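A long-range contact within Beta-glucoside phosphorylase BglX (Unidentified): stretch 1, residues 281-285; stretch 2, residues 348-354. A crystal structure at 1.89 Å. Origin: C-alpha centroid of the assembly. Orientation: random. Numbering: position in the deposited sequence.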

# COMPACT_ATOMS: atom_id res chain seq x y z
N PHE A 281 10.76 17.10 10.88
CA PHE A 281 10.01 16.92 9.64
C PHE A 281 9.26 18.20 9.34
O PHE A 281 8.57 18.75 10.21
CB PHE A 281 9.05 15.74 9.74
CG PHE A 281 8.21 15.54 8.50
CD1 PHE A 281 8.81 15.34 7.28
CD2 PHE A 281 6.83 15.56 8.57
CE1 PHE A 281 8.04 15.15 6.13
CE2 PHE A 281 6.05 15.38 7.43
CZ PHE A 281 6.67 15.18 6.21
N ASN A 282 9.40 18.69 8.11
CA ASN A 282 8.85 19.98 7.74
C ASN A 282 7.77 19.87 6.68
O ASN A 282 7.20 20.90 6.29
CB ASN A 282 9.98 20.90 7.24
CG ASN A 282 9.51 22.32 6.96
OD1 ASN A 282 8.83 22.93 7.78
ND2 ASN A 282 9.87 22.84 5.79
N GLY A 283 7.45 18.66 6.22
CA GLY A 283 6.45 18.45 5.19
C GLY A 283 5.04 18.34 5.73
O GLY A 283 4.76 18.64 6.89
N LEU A 284 4.14 17.89 4.86
CA LEU A 284 2.72 17.79 5.17
C LEU A 284 2.42 16.49 5.91
O LEU A 284 2.84 15.41 5.48
CB LEU A 284 1.91 17.86 3.88
CG LEU A 284 0.39 18.12 3.92
CD1 LEU A 284 -0.13 18.32 2.52
CD2 LEU A 284 -0.39 16.97 4.53
N ILE A 285 1.66 16.59 7.00
CA ILE A 285 1.19 15.42 7.75
C ILE A 285 -0.29 15.24 7.47
O ILE A 285 -1.09 16.16 7.70
CB ILE A 285 1.45 15.57 9.26
CG1 ILE A 285 2.94 15.67 9.57
CG2 ILE A 285 0.84 14.39 10.01
CD1 ILE A 285 3.24 16.02 11.01
N ALA A 348 -1.45 26.65 5.59
CA ALA A 348 -0.25 27.14 4.91
C ALA A 348 0.55 25.98 4.33
O ALA A 348 1.09 26.08 3.22
CB ALA A 348 0.61 27.95 5.88
N ARG A 349 0.65 24.87 5.07
CA ARG A 349 1.41 23.73 4.56
C ARG A 349 0.67 23.02 3.43
O ARG A 349 1.30 22.45 2.54
CB ARG A 349 1.73 22.76 5.69
CG ARG A 349 3.02 23.08 6.42
CD ARG A 349 3.52 21.89 7.22
NE ARG A 349 4.87 22.10 7.74
CZ ARG A 349 5.16 22.54 8.97
NH1 ARG A 349 4.20 22.84 9.82
NH2 ARG A 349 6.42 22.68 9.34
N ILE A 350 -0.67 23.06 3.45
CA ILE A 350 -1.46 22.50 2.35
C ILE A 350 -1.28 23.34 1.09
O ILE A 350 -0.95 22.83 0.02
CB ILE A 350 -2.94 22.42 2.76
CG1 ILE A 350 -3.10 21.48 3.96
CG2 ILE A 350 -3.79 21.98 1.59
CD1 ILE A 350 -4.46 21.55 4.60
N LEU A 351 -1.53 24.64 1.21
CA LEU A 351 -1.35 25.53 0.07
C LEU A 351 0.08 25.51 -0.43
O LEU A 351 0.31 25.63 -1.64
CB LEU A 351 -1.74 26.95 0.46
CG LEU A 351 -3.22 27.14 0.77
CD1 LEU A 351 -3.44 28.51 1.39
CD2 LEU A 351 -4.04 26.97 -0.48
N GLY A 352 1.05 25.34 0.46
CA GLY A 352 2.44 25.32 0.03
C GLY A 352 2.75 24.14 -0.87
O GLY A 352 3.58 24.25 -1.79
N MET A 353 2.11 22.99 -0.63
CA MET A 353 2.34 21.86 -1.52
C MET A 353 1.66 22.08 -2.87
O MET A 353 2.18 21.65 -3.90
CB MET A 353 1.86 20.56 -0.87
CG MET A 353 2.86 19.99 0.15
SD MET A 353 4.38 19.44 -0.64
CE MET A 353 5.57 19.42 0.72
N LYS A 354 0.52 22.77 -2.86
CA LYS A 354 -0.14 23.12 -4.11
C LYS A 354 0.71 24.08 -4.92
O LYS A 354 0.83 23.94 -6.14
CB LYS A 354 -1.52 23.70 -3.80
CG LYS A 354 -2.45 22.66 -3.20
CD LYS A 354 -3.80 23.21 -2.79
CE LYS A 354 -4.63 22.12 -2.12
NZ LYS A 354 -6.08 22.42 -1.98

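This is a small, buried contact in which one helix arginine grips the loop leading into a strand by two hydrogen bonds, while a leucine from the strand's start packs against the same helix. Summed over both sides, 285 Å² is covered, and Arg349 and Leu284 contribute the most.

Arg349 points its CA-to-CB bond toward the first stretch, and an m, t, t course through chi1 to chi3 extends the chain far enough to carry the guanidinium to Asn282. There NE of Arg349 donates to the backbone O of Asn282 at 3.0 Å, and its NH2 donates to OD1 of Asn282 at 2.9 Å, with N-H...acceptor angles of 160° and 150°. One residue thus supplies both acceptors, a main-chain carbonyl and a side-chain amide oxygen, and two nitrogens of the guanidinium answer them. Asparagine suits the place because its t rotamer brings OD1 to the edge of the guanidinium, near its plane, where the N-H groups point; its ND2 is satisfied elsewhere in the structure.

The O of Gly283 lies 3.5 Å from CD of Arg349; an ideal CB here would fall 2.7 Å from CZ of Phe281, so the constraint on a side chain comes from within the loop rather than from the helix.

The apolar part centres on Leu284, whose t,t side chain brings CD1 to 4.2 Å from CG of Met353 and 4.4 Å from CA of Ile350. Met353 sits one helical turn after Arg349, and both direct CA-to-CB toward the first stretch. That spacing yields a simple rule: the earlier position reaches out with a long polar chain to bind the loop, and the later one offers a flexible apolar chain to the leucine.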